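Local atomic coordinates of putative peptidoglycan-binding/hydrolysing protein (Peptoclostridium difficile, PDB entry 5TV7), a protein that probably binds peptidoglycan, and may take part in its hydrolysis, and here holds glutamine hydroxamate in a pocket. Residues F24-Y29 with E60-E65; A80-S85 with I93-N98; E99-S104 with E117-Q122. All blocks are in the same frame, centred on the assembly; numbering follows the deposited sequence.

Contact 1 of 3, residues F24-Y29 with E60-E65; sequences FTLSGY and EIFVPE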
ATOM      1  N   PHE A  24      -5.450  -6.229  12.129  1.00 48.57           N
ATOM      2  CA  PHE A  24      -4.608  -5.026  11.955  1.00 45.31           C
ATOM      3  C   PHE A  24      -3.194  -5.351  11.437  1.00 43.71           C
ATOM      4  O   PHE A  24      -2.371  -4.458  11.248  1.00 42.15           O
ATOM      5  CB  PHE A  24      -4.537  -4.226  13.246  1.00 45.44           C
ATOM      6  CG  PHE A  24      -5.846  -3.608  13.644  1.00 46.16           C
ATOM      7  CD1 PHE A  24      -6.206  -2.351  13.173  1.00 44.61           C
ATOM      8  CD2 PHE A  24      -6.719  -4.272  14.497  1.00 47.95           C
ATOM      9  CE1 PHE A  24      -7.412  -1.770  13.541  1.00 45.50           C
ATOM     10  CE2 PHE A  24      -7.928  -3.692  14.869  1.00 48.67           C
ATOM     11  CZ  PHE A  24      -8.270  -2.437  14.396  1.00 46.84           C
ATOM     12  N   THR A  25      -2.929  -6.629  11.188  1.00 43.63           N
ATOM     13  CA  THR A  25      -1.637  -7.074  10.683  1.00 42.83           C
ATOM     14  C   THR A  25      -1.768  -7.467   9.223  1.00 41.12           C
ATOM     15  O   THR A  25      -2.704  -8.158   8.866  1.00 43.29           O
ATOM     16  CB  THR A  25      -1.144  -8.275  11.506  1.00 44.37           C
ATOM     17  OG1 THR A  25      -0.995  -7.868  12.868  1.00 46.31           O
ATOM     18  CG2 THR A  25       0.183  -8.813  10.981  1.00 44.73           C
ATOM     19  N   LEU A  26      -0.840  -7.016   8.374  1.00 39.27           N
ATOM     20  CA  LEU A  26      -0.869  -7.382   6.959  1.00 38.15           C
ATOM     21  C   LEU A  26       0.340  -8.250   6.641  1.00 39.08           C
ATOM     22  O   LEU A  26       1.475  -7.765   6.586  1.00 38.97           O
ATOM     23  CB  LEU A  26      -0.902  -6.153   6.037  1.00 35.59           C
ATOM     24  CG  LEU A  26      -1.203  -6.494   4.573  1.00 35.40           C
ATOM     25  CD1 LEU A  26      -2.647  -6.987   4.396  1.00 35.95           C
ATOM     26  CD2 LEU A  26      -0.946  -5.295   3.673  1.00 34.57           C
ATOM     27  N   SER A  27       0.079  -9.530   6.408  1.00 40.37           N
ATOM     28  CA  SER A  27       1.116 -10.497   6.130  1.00 42.88           C
ATOM     29  C   SER A  27       1.075 -10.987   4.706  1.00 41.02           C
ATOM     30  O   SER A  27       0.024 -11.021   4.087  1.00 41.53           O
ATOM     31  CB  SER A  27       0.973 -11.680   7.081  1.00 46.76           C
ATOM     32  OG  SER A  27       1.152 -11.241   8.414  1.00 50.09           O
ATOM     33  N   GLY A  28       2.234 -11.398   4.210  1.00 41.56           N
ATOM     34  CA  GLY A  28       2.360 -11.870   2.842  1.00 41.67           C
ATOM     35  C   GLY A  28       3.815 -12.019   2.472  1.00 43.69           C
ATOM     36  O   GLY A  28       4.680 -12.084   3.351  1.00 44.71           O
ATOM     37  N   TYR A  29       4.091 -12.055   1.174  1.00 43.85           N
ATOM     38  CA  TYR A  29       5.448 -12.242   0.674  1.00 45.56           C
ATOM     39  C   TYR A  29       5.911 -11.106  -0.238  1.00 45.03           C
ATOM     40  O   TYR A  29       5.134 -10.578  -1.042  1.00 42.38           O
ATOM     41  CB  TYR A  29       5.538 -13.588  -0.057  1.00 49.01           C
ATOM     42  CG  TYR A  29       5.353 -14.755   0.883  1.00 51.90           C
ATOM     43  CD1 TYR A  29       4.077 -15.210   1.225  1.00 52.13           C
ATOM     44  CD2 TYR A  29       6.452 -15.379   1.469  1.00 55.21           C
ATOM     45  CE1 TYR A  29       3.908 -16.265   2.109  1.00 55.15           C
ATOM     46  CE2 TYR A  29       6.293 -16.435   2.356  1.00 58.44           C
ATOM     47  CZ  TYR A  29       5.019 -16.873   2.670  1.00 58.09           C
ATOM     48  OH  TYR A  29       4.865 -17.915   3.551  1.00 63.33           O
ATOM     49  N   GLU A  60      10.287  -4.058  -6.076  1.00 53.64           N
ATOM     50  CA  GLU A  60       9.670  -4.856  -5.023  1.00 53.75           C
ATOM     51  C   GLU A  60       8.159  -4.767  -5.067  1.00 48.43           C
ATOM     52  O   GLU A  60       7.597  -3.688  -5.259  1.00 47.75           O
ATOM     53  CB  GLU A  60      10.155  -4.443  -3.643  1.00 57.58           C
ATOM     54  CG  GLU A  60      11.595  -4.845  -3.369  1.00 65.77           C
ATOM     55  CD  GLU A  60      11.971  -4.700  -1.907  1.00 70.88           C
ATOM     56  OE1 GLU A  60      11.166  -4.121  -1.136  1.00 72.67           O
ATOM     57  OE2 GLU A  60      13.066  -5.181  -1.529  1.00 76.78           O
ATOM     58  N   ILE A  61       7.517  -5.917  -4.897  1.00 44.71           N
ATOM     59  CA  ILE A  61       6.073  -6.006  -4.849  1.00 42.74           C
ATOM     60  C   ILE A  61       5.737  -6.870  -3.651  1.00 42.06           C
ATOM     61  O   ILE A  61       6.292  -7.962  -3.501  1.00 43.68           O
ATOM     62  CB  ILE A  61       5.468  -6.670  -6.113  1.00 44.36           C
ATOM     63  CG1 ILE A  61       6.031  -6.029  -7.396  1.00 45.67           C
ATOM     64  CG2 ILE A  61       3.942  -6.575  -6.070  1.00 42.86           C
ATOM     65  CD1 ILE A  61       5.707  -6.792  -8.652  1.00 47.66           C
ATOM     66  N   PHE A  62       4.859  -6.374  -2.784  1.00 39.66           N
ATOM     67  CA  PHE A  62       4.409  -7.145  -1.626  1.00 39.20           C
ATOM     68  C   PHE A  62       3.051  -7.738  -1.964  1.00 38.34           C
ATOM     69  O   PHE A  62       2.126  -7.016  -2.370  1.00 36.88           O
ATOM     70  CB  PHE A  62       4.340  -6.282  -0.365  1.00 39.06           C
ATOM     71  CG  PHE A  62       3.749  -6.994   0.829  1.00 39.16           C
ATOM     72  CD1 PHE A  62       4.470  -7.974   1.505  1.00 41.18           C
ATOM     73  CD2 PHE A  62       2.480  -6.669   1.289  1.00 38.77           C
ATOM     74  CE1 PHE A  62       3.927  -8.621   2.610  1.00 41.77           C
ATOM     75  CE2 PHE A  62       1.930  -7.319   2.387  1.00 40.11           C
ATOM     76  CZ  PHE A  62       2.657  -8.292   3.049  1.00 41.43           C
ATOM     77  N   VAL A  63       2.947  -9.056  -1.809  1.00 39.40           N
ATOM     78  CA  VAL A  63       1.733  -9.794  -2.114  1.00 39.53           C
ATOM     79  C   VAL A  63       1.143 -10.308  -0.815  1.00 40.14           C
ATOM     80  O   VAL A  63       1.723 -11.191  -0.186  1.00 39.81           O
ATOM     81  CB  VAL A  63       2.033 -10.991  -3.033  1.00 41.87           C
ATOM     82  CG1 VAL A  63       0.768 -11.792  -3.308  1.00 43.53           C
ATOM     83  CG2 VAL A  63       2.671 -10.512  -4.330  1.00 41.39           C
ATOM     84  N   PRO A  64      -0.009  -9.753  -0.401  1.00 40.96           N
ATOM     85  CA  PRO A  64      -0.616 -10.228   0.835  1.00 43.79           C
ATOM     86  C   PRO A  64      -1.213 -11.627   0.696  1.00 49.08           C
ATOM     87  O   PRO A  64      -1.572 -12.047  -0.407  1.00 47.77           O
ATOM     88  CB  PRO A  64      -1.704  -9.193   1.128  1.00 42.22           C
ATOM     89  CG  PRO A  64      -1.981  -8.530  -0.157  1.00 40.58           C
ATOM     90  CD  PRO A  64      -0.799  -8.691  -1.050  1.00 38.91           C
ATOM     91  N   GLU A  65      -1.288 -12.342   1.816  1.00 55.20           N
ATOM     92  CA  GLU A  65      -1.876 -13.681   1.834  1.00 62.85           C
ATOM     93  C   GLU A  65      -3.378 -13.633   1.485  1.00 65.93           C
ATOM     94  O   GLU A  65      -3.934 -14.634   1.015  1.00 69.24           O
ATOM     95  CB  GLU A  65      -1.632 -14.371   3.188  1.00 68.55           C
ATOM     96  CG  GLU A  65      -2.282 -13.689   4.391  1.00 72.88           C
ATOM     97  CD  GLU A  65      -1.862 -14.281   5.738  1.00 81.55           C
ATOM     98  OE1 GLU A  65      -2.412 -13.828   6.769  1.00 87.52           O
ATOM     99  OE2 GLU A  65      -0.985 -15.183   5.785  1.00 86.08           O
TER
HETATM  100  O   HOH W   1      -2.441 -10.858   6.471  1.00 46.95           O

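Contact 2 of 3, residues A80-S85 with I93-N98; sequences ASYTVS and ITIMSN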
ATOM      1  N   ALA A  80       6.827 -11.247   5.086  1.00 44.56           N
ATOM      2  CA  ALA A  80       6.817  -9.965   5.785  1.00 43.15           C
ATOM      3  C   ALA A  80       5.456  -9.771   6.430  1.00 41.98           C
ATOM      4  O   ALA A  80       4.442 -10.208   5.894  1.00 42.99           O
ATOM      5  CB  ALA A  80       7.131  -8.817   4.835  1.00 41.93           C
ATOM      6  N   SER A  81       5.453  -9.121   7.586  1.00 41.07           N
ATOM      7  CA  SER A  81       4.249  -8.869   8.361  1.00 42.02           C
ATOM      8  C   SER A  81       4.251  -7.392   8.800  1.00 39.84           C
ATOM      9  O   SER A  81       5.126  -6.969   9.553  1.00 39.54           O
ATOM     10  CB  SER A  81       4.239  -9.814   9.560  1.00 44.31           C
ATOM     11  OG  SER A  81       3.076  -9.657  10.337  1.00 47.06           O
ATOM     12  N   TYR A  82       3.284  -6.612   8.312  1.00 38.33           N
ATOM     13  CA  TYR A  82       3.226  -5.173   8.604  1.00 36.16           C
ATOM     14  C   TYR A  82       2.121  -4.769   9.552  1.00 35.44           C
ATOM     15  O   TYR A  82       0.996  -5.264   9.461  1.00 34.64           O
ATOM     16  CB  TYR A  82       2.997  -4.365   7.321  1.00 36.09           C
ATOM     17  CG  TYR A  82       4.042  -4.528   6.255  1.00 37.34           C
ATOM     18  CD1 TYR A  82       5.275  -3.906   6.365  1.00 37.46           C
ATOM     19  CD2 TYR A  82       3.778  -5.258   5.098  1.00 40.18           C
ATOM     20  CE1 TYR A  82       6.235  -4.027   5.371  1.00 38.65           C
ATOM     21  CE2 TYR A  82       4.735  -5.392   4.095  1.00 40.56           C
ATOM     22  CZ  TYR A  82       5.961  -4.774   4.239  1.00 40.97           C
ATOM     23  OH  TYR A  82       6.912  -4.903   3.254  1.00 42.74           O
ATOM     24  N   THR A  83       2.443  -3.819  10.422  1.00 34.15           N
ATOM     25  CA  THR A  83       1.487  -3.191  11.335  1.00 35.16           C
ATOM     26  C   THR A  83       1.699  -1.682  11.191  1.00 34.36           C
ATOM     27  O   THR A  83       2.693  -1.249  10.622  1.00 34.17           O
ATOM     28  CB  THR A  83       1.677  -3.633  12.785  1.00 37.59           C
ATOM     29  OG1 THR A  83       3.040  -3.438  13.168  1.00 38.28           O
ATOM     30  CG2 THR A  83       1.321  -5.109  12.949  1.00 40.77           C
ATOM     31  N   VAL A  84       0.783  -0.888  11.730  1.00 34.93           N
ATOM     32  CA  VAL A  84       0.805   0.551  11.546  1.00 33.83           C
ATOM     33  C   VAL A  84       0.762   1.296  12.859  1.00 35.47           C
ATOM     34  O   VAL A  84      -0.026   0.961  13.744  1.00 36.08           O
ATOM     35  CB  VAL A  84      -0.434   0.998  10.724  1.00 34.48           C
ATOM     36  CG1 VAL A  84      -0.444   2.511  10.537  1.00 34.04           C
ATOM     37  CG2 VAL A  84      -0.467   0.300   9.375  1.00 32.72           C
ATOM     38  N   SER A  85       1.600   2.323  12.961  1.00 33.79           N
ATOM     39  CA  SER A  85       1.641   3.184  14.124  1.00 34.92           C
ATOM     40  C   SER A  85       1.493   4.606  13.618  1.00 34.79           C
ATOM     41  O   SER A  85       2.280   5.063  12.786  1.00 33.26           O
ATOM     42  CB  SER A  85       2.964   3.061  14.867  1.00 36.02           C
ATOM     43  OG  SER A  85       2.944   3.912  16.002  1.00 37.24           O
ATOM     44  N   ILE A  93       3.405   8.541  10.221  1.00 30.55           N
ATOM     45  CA  ILE A  93       2.878   7.183  10.188  1.00 30.23           C
ATOM     46  C   ILE A  93       4.064   6.266   9.967  1.00 29.72           C
ATOM     47  O   ILE A  93       4.868   6.487   9.058  1.00 28.90           O
ATOM     48  CB  ILE A  93       1.840   6.972   9.070  1.00 30.15           C
ATOM     49  CG1 ILE A  93       0.542   7.684   9.460  1.00 31.41           C
ATOM     50  CG2 ILE A  93       1.559   5.473   8.855  1.00 30.59           C
ATOM     51  CD1 ILE A  93      -0.513   7.666   8.383  1.00 32.51           C
ATOM     52  N   THR A  94       4.153   5.229  10.787  1.00 29.80           N
ATOM     53  CA  THR A  94       5.224   4.253  10.665  1.00 30.17           C
ATOM     54  C   THR A  94       4.632   2.906  10.316  1.00 30.15           C
ATOM     55  O   THR A  94       3.695   2.444  10.967  1.00 30.16           O
ATOM     56  CB  THR A  94       6.026   4.123  11.981  1.00 30.98           C
ATOM     57  OG1 THR A  94       6.484   5.414  12.365  1.00 31.82           O
ATOM     58  CG2 THR A  94       7.243   3.193  11.807  1.00 31.01           C
ATOM     59  N   ILE A  95       5.147   2.324   9.239  1.00 31.16           N
ATOM     60  CA  ILE A  95       4.817   0.982   8.827  1.00 32.43           C
ATOM     61  C   ILE A  95       5.916   0.096   9.449  1.00 34.27           C
ATOM     62  O   ILE A  95       7.098   0.259   9.147  1.00 32.79           O
ATOM     63  CB  ILE A  95       4.809   0.847   7.293  1.00 34.41           C
ATOM     64  CG1 ILE A  95       3.782   1.819   6.669  1.00 35.09           C
ATOM     65  CG2 ILE A  95       4.520  -0.600   6.884  1.00 36.15           C
ATOM     66  CD1 ILE A  95       2.337   1.604   7.082  1.00 34.07           C
HETATM   67  N   MSE A  96       5.512  -0.823  10.316  1.00 36.52           N
HETATM   68  CA  MSE A  96       6.443  -1.676  11.064  1.00 40.92           C
HETATM   69  C   MSE A  96       6.435  -3.125  10.646  1.00 40.79           C
HETATM   70  O   MSE A  96       5.391  -3.747  10.530  1.00 38.37           O
HETATM   71  CB  MSE A  96       6.073  -1.610  12.552  1.00 45.99           C
HETATM   72  CG  MSE A  96       5.580  -0.217  12.956  1.00 51.06           C
HETATM   73 SE   MSE A  96       5.439   0.002  14.910  1.00 60.61          SE
HETATM   74  CE  MSE A  96       3.598  -0.714  15.066  1.00 57.00           C
ATOM     75  N   SER A  97       7.629  -3.644  10.390  1.00 41.70           N
ATOM     76  CA  SER A  97       7.868  -5.051  10.074  1.00 43.64           C
ATOM     77  C   SER A  97       9.174  -5.326  10.816  1.00 46.50           C
ATOM     78  O   SER A  97       9.292  -4.953  11.990  1.00 48.22           O
ATOM     79  CB  SER A  97       8.002  -5.245   8.571  1.00 42.87           C
ATOM     80  OG  SER A  97       9.035  -4.435   8.049  1.00 43.04           O
ATOM     81  N   ASN A  98      10.142  -5.971  10.176  1.00 47.46           N
ATOM     82  CA  ASN A  98      11.464  -6.085  10.812  1.00 52.86           C
ATOM     83  C   ASN A  98      12.148  -4.726  10.659  1.00 52.22           C
ATOM     84  O   ASN A  98      13.046  -4.376  11.426  1.00 53.61           O
ATOM     85  CB  ASN A  98      12.317  -7.192  10.193  1.00 55.40           C
ATOM     86  CG  ASN A  98      12.453  -7.063   8.698  1.00 55.35           C
ATOM     87  OD1 ASN A  98      11.568  -6.541   8.024  1.00 58.16           O
ATOM     88  ND2 ASN A  98      13.552  -7.565   8.165  1.00 59.27           N
TER
HETATM   89  O   HOH W   2       4.592  -5.585  12.108  1.00 39.37           O

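Contact 3 of 3, residues E99-S104 with E117-Q122; sequences EYLTIS and EVKAAQ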
ATOM      1  N   GLU A  99      11.704  -3.980   9.651  1.00 50.11           N
ATOM      2  CA  GLU A  99      12.197  -2.639   9.366  1.00 51.16           C
ATOM      3  C   GLU A  99      11.103  -1.626   9.676  1.00 46.36           C
ATOM      4  O   GLU A  99       9.959  -2.003   9.900  1.00 43.57           O
ATOM      5  CB  GLU A  99      12.625  -2.546   7.901  1.00 55.50           C
ATOM      6  CG  GLU A  99      13.737  -3.532   7.555  1.00 62.39           C
ATOM      7  CD  GLU A  99      14.322  -3.338   6.165  1.00 67.64           C
ATOM      8  OE1 GLU A  99      13.716  -2.618   5.338  1.00 70.13           O
ATOM      9  OE2 GLU A  99      15.402  -3.918   5.899  1.00 74.87           O
ATOM     10  N   TYR A 100      11.456  -0.345   9.679  1.00 43.46           N
ATOM     11  CA  TYR A 100      10.509   0.717   9.991  1.00 41.85           C
ATOM     12  C   TYR A 100      10.505   1.757   8.900  1.00 40.65           C
ATOM     13  O   TYR A 100      11.511   2.425   8.664  1.00 44.43           O
ATOM     14  CB  TYR A 100      10.840   1.371  11.339  1.00 44.21           C
ATOM     15  CG  TYR A 100      10.677   0.430  12.494  1.00 44.43           C
ATOM     16  CD1 TYR A 100       9.451   0.294  13.120  1.00 45.35           C
ATOM     17  CD2 TYR A 100      11.733  -0.350  12.940  1.00 46.76           C
ATOM     18  CE1 TYR A 100       9.275  -0.583  14.180  1.00 47.45           C
ATOM     19  CE2 TYR A 100      11.565  -1.238  13.995  1.00 50.29           C
ATOM     20  CZ  TYR A 100      10.323  -1.346  14.607  1.00 49.68           C
ATOM     21  OH  TYR A 100      10.118  -2.209  15.653  1.00 55.52           O
ATOM     22  N   LEU A 101       9.363   1.867   8.231  0.50 38.73           N
ATOM     23  CA  LEU A 101       9.144   2.813   7.164  0.50 37.53           C
ATOM     24  C   LEU A 101       8.288   3.920   7.730  0.50 35.68           C
ATOM     25  O   LEU A 101       7.124   3.695   8.022  0.50 33.78           O
ATOM     26  CB  LEU A 101       8.383   2.119   6.043  0.50 38.12           C
ATOM     27  CG  LEU A 101       7.907   3.002   4.900  0.50 38.45           C
ATOM     28  CD1 LEU A 101       9.118   3.548   4.159  0.50 40.20           C
ATOM     29  CD2 LEU A 101       6.993   2.204   3.978  0.50 38.13           C
ATOM     30  N   THR A 102       8.858   5.111   7.899  1.00 35.39           N
ATOM     31  CA  THR A 102       8.115   6.247   8.458  1.00 34.99           C
ATOM     32  C   THR A 102       7.948   7.357   7.421  1.00 34.69           C
ATOM     33  O   THR A 102       8.888   7.690   6.704  1.00 34.40           O
ATOM     34  CB  THR A 102       8.810   6.772   9.738  1.00 36.97           C
ATOM     35  OG1 THR A 102       8.749   5.758  10.749  1.00 37.72           O
ATOM     36  CG2 THR A 102       8.131   8.017  10.274  1.00 37.77           C
ATOM     37  N   ILE A 103       6.738   7.919   7.362  1.00 34.42           N
ATOM     38  CA  ILE A 103       6.405   9.012   6.430  1.00 35.00           C
ATOM     39  C   ILE A 103       5.691  10.153   7.166  1.00 35.35           C
ATOM     40  O   ILE A 103       5.175   9.960   8.274  1.00 35.58           O
ATOM     41  CB  ILE A 103       5.605   8.492   5.191  1.00 35.51           C
ATOM     42  CG1 ILE A 103       4.297   7.780   5.548  1.00 35.75           C
ATOM     43  CG2 ILE A 103       6.434   7.496   4.407  1.00 35.41           C
ATOM     44  CD1 ILE A 103       3.116   8.682   5.815  1.00 37.54           C
ATOM     45  N   SER A 104       5.738  11.354   6.590  1.00 35.42           N
ATOM     46  CA  SER A 104       5.063  12.521   7.157  1.00 36.08           C
ATOM     47  C   SER A 104       3.655  12.624   6.582  1.00 35.00           C
ATOM     48  O   SER A 104       3.490  12.518   5.379  1.00 35.52           O
ATOM     49  CB  SER A 104       5.828  13.801   6.794  1.00 38.67           C
ATOM     50  OG  SER A 104       5.146  14.959   7.252  1.00 38.75           O
ATOM     51  N   GLU A 117       6.079   6.688   0.461  1.00 35.17           N
ATOM     52  CA  GLU A 117       4.771   7.191   0.881  1.00 34.19           C
ATOM     53  C   GLU A 117       3.667   6.420   0.174  1.00 31.68           C
ATOM     54  O   GLU A 117       2.668   6.058   0.788  1.00 29.47           O
ATOM     55  CB  GLU A 117       4.587   8.687   0.611  1.00 35.90           C
ATOM     56  CG  GLU A 117       5.445   9.622   1.439  1.00 37.68           C
ATOM     57  CD  GLU A 117       6.871   9.743   0.954  1.00 40.53           C
ATOM     58  OE1 GLU A 117       7.201   9.251  -0.159  1.00 41.09           O
ATOM     59  OE2 GLU A 117       7.674  10.338   1.707  1.00 44.46           O
ATOM     60  N   VAL A 118       3.866   6.165  -1.111  1.00 30.46           N
ATOM     61  CA  VAL A 118       2.900   5.404  -1.895  1.00 28.86           C
ATOM     62  C   VAL A 118       2.764   3.992  -1.308  1.00 28.63           C
ATOM     63  O   VAL A 118       1.637   3.502  -1.111  1.00 27.78           O
ATOM     64  CB  VAL A 118       3.291   5.365  -3.390  1.00 30.05           C
ATOM     65  CG1 VAL A 118       2.368   4.442  -4.172  1.00 30.82           C
ATOM     66  CG2 VAL A 118       3.242   6.764  -3.975  1.00 30.39           C
ATOM     67  N   LYS A 119       3.898   3.358  -0.991  1.00 28.90           N
ATOM     68  CA  LYS A 119       3.879   2.015  -0.411  1.00 29.43           C
ATOM     69  C   LYS A 119       3.084   1.980   0.884  1.00 27.67           C
ATOM     70  O   LYS A 119       2.246   1.096   1.077  1.00 26.54           O
ATOM     71  CB  LYS A 119       5.291   1.506  -0.146  1.00 32.93           C
ATOM     72  CG  LYS A 119       5.335   0.076   0.389  1.00 34.94           C
ATOM     73  CD  LYS A 119       6.760  -0.386   0.584  1.00 38.24           C
ATOM     74  CE  LYS A 119       6.776  -1.746   1.238  1.00 41.76           C
ATOM     75  NZ  LYS A 119       8.169  -2.203   1.482  1.00 46.11           N
ATOM     76  N   ALA A 120       3.331   2.963   1.748  1.00 26.94           N
ATOM     77  CA  ALA A 120       2.646   3.048   3.029  1.00 27.69           C
ATOM     78  C   ALA A 120       1.141   3.155   2.839  1.00 26.55           C
ATOM     79  O   ALA A 120       0.376   2.455   3.506  1.00 26.91           O
ATOM     80  CB  ALA A 120       3.164   4.229   3.837  1.00 28.61           C
ATOM     81  N   ALA A 121       0.721   4.004   1.908  1.00 26.22           N
ATOM     82  CA  ALA A 121      -0.708   4.170   1.626  1.00 25.85           C
ATOM     83  C   ALA A 121      -1.306   2.871   1.093  1.00 26.02           C
ATOM     84  O   ALA A 121      -2.407   2.503   1.462  1.00 25.11           O
ATOM     85  CB  ALA A 121      -0.931   5.307   0.633  1.00 25.41           C
ATOM     86  N   GLN A 122      -0.554   2.165   0.248  1.00 24.90           N
ATOM     87  CA  GLN A 122      -1.036   0.917  -0.336  1.00 25.67           C
ATOM     88  C   GLN A 122      -1.215  -0.163   0.720  1.00 25.79           C
ATOM     89  O   GLN A 122      -2.163  -0.940   0.659  1.00 27.09           O
ATOM     90  CB  GLN A 122      -0.098   0.447  -1.455  1.00 26.13           C
ATOM     91  CG  GLN A 122      -0.252   1.313  -2.699  1.00 26.58           C
ATOM     92  CD  GLN A 122       0.816   1.092  -3.746  1.00 28.51           C
ATOM     93  OE1 GLN A 122       1.928   0.614  -3.460  1.00 29.71           O
ATOM     94  NE2 GLN A 122       0.495   1.468  -4.974  1.00 29.27           N
TER
HETATM   95  O   HOH W   3       7.411  11.460   4.244  1.00 35.49           O

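Contact 1 of 3, residues F24-Y29 with E60-E65
The Phe62 ring lies against the backbone of Gly28, with CZ 3.3 Å from Gly28 N. CE1 meets the Gly28 carbonyl carbon, and CZ also touches Ser27 C. This is the tightly packed side. At the ring edge sits Leu26, whose CD2 is 3.7 Å from Phe62 CE2. Phe62 CG is anti to the backbone N (chi1 174°), which brings it toward strand 26-32. Gly28 brings no side chain here, and its CA comes within 3.2 Å of Val63 O in a CA-H...O contact. Leu26 CD1 reaches Pro64 CB from alongside. Strands 26-32 and 60-64 are antiparallel neighbours at one edge of the five-stranded sheet, with 60-64 outermost. Tyr29 and Val63 form the hydrogen-bonded pair: Val63 N to Tyr29 O is 2.8 Å and Tyr29 N to Val63 O is 2.9 Å. Helix 116-127 touches Leu26 through Ile123, Thr126 and Leu127. The Glu65 end is the solvent side. Glu65 N bonds to Ser27 O at 2.9 Å. The exposed Glu65 side chain runs past Ser27. A water bridges Ser27 N and Glu65 OE1, while Ser27 OG is hydrogen-bonded to Ser81 OG of strand 78-87.

Contact 2 of 3, residues A80-S85 with I93-N98
Tyr82 and Ile95 meet closely, with Tyr82 CD1 3.4 Å from Ile95 CG2. Tyr82 CD1 also touches Ser97 CB. Beside them, Val84 and Ile95 run flank to flank in the same direction, with Val84 CG2 to Ile95 CD1 at 3.8 Å. Val84 CG1 reaches Ile93 CG2 at 4.0 Å. These side chains share one face of the sheet.

Thr83, Ser85 and Met96, a selenomethionine, occupy the other face. The Met96 chain bends at its last torsion (chi3 -87°), which sets CE 3.4 Å from Thr83 OG1. CE also touches Ser85 CB.

The backbone fixes this register. Thr83 and Met96 are a hydrogen-bonded pair, with Met96 N to Thr83 O at 2.9 Å and nearly straight (175°). Ser85 and Thr94 form the next such pair, Thr94 N to Ser85 O being 2.7 Å. Val84 and Ile95 are the non-hydrogen-bonded pair between them. A water donates to Ser81 O and to Met96 O and also bonds to Thr83 OG1, so it ties both strands together at the Ser81 end.

Further out, helix 116-127 covers the apolar face, with Met124 against Val84 and Ile93, and Ala120 and Ile123 against Ile95. The Phe62 ring meets Tyr82 edge-to-face. Thr94 OG1 bonds to Thr102 OG1 on the next strand, and Ser97 OG bonds to Glu99 N within the turn that leads to strand 100-104. Strands 78-87 and 92-96 form an antiparallel beta hairpin, the third and fourth strands of the five-stranded sheet.

Contact 3 of 3, residues E99-S104 with E117-Q122
Helix 116-127 packs across the edge strand 100-104, a helix lying on one face of a beta-sheet, in which Leu101 and Ile103 meet Ala120 and Glu117. The short axes cross at -102° and come within 8.8 Å of each other. The strand is one of the two outermost strands of the antiparallel sheet, and the helix belongs to the sequence range assigned as a putative peptidoglycan-binding domain. No hydrogen bond joins the two segments directly, and the contact rests on side-chain packing.

Ile103 makes the closest side-chain contact, with its CA-CB bond turned toward the helix. Its CG1 stands between the backbone N and the carbonyl carbon (chi1 58°) and lies 4.1 Å from Ala120 CB. Its CG2 packs 3.8 Å from Glu117 CG. Ile103 and Glu117 pass one another pointing opposite ways. Leu101 is modelled in two positions, so the contact of Leu101 CD2 with Ala120 CB, 4.3 Å in one of them, is less certain. Ala120 CB also meets Ile95 of the neighbouring strand. Trp166 of helix 163-173 touches Ile103 and Ala121.

The Glu117 chain bends at chi2 (79°), which turns its CD aside from an extended course. A water links the carboxylate to the strand end, donating to Glu117 OE2 at 2.8 Å and accepting from Ser104 N at 2.9 Å.

In the fold
The three contacts follow each other along the chain, each closing before the next opens, and all reach the same antiparallel sheet. Contact 1 joins its outermost strand 60-64 to 26-32, contact 2 is the hairpin 78-87/92-96, and contact 3 packs the other outer strand, 100-104, on helix 116-127. The centres of contacts 1 and 2 lie about 11 Å apart, those of 2 and 3 about 9 Å, and those of 1 and 3 about 14 Å. Probable backbone hydrogen bonds, Leu26 O to Tyr82 N and Ile95 N to Leu101 O, connect neighbours. Helix 116-127, a partner in contact 3, also touches side chains of contacts 1 and 2, consistent with the sheet and the second peptidoglycan-binding sequence range forming one packed body.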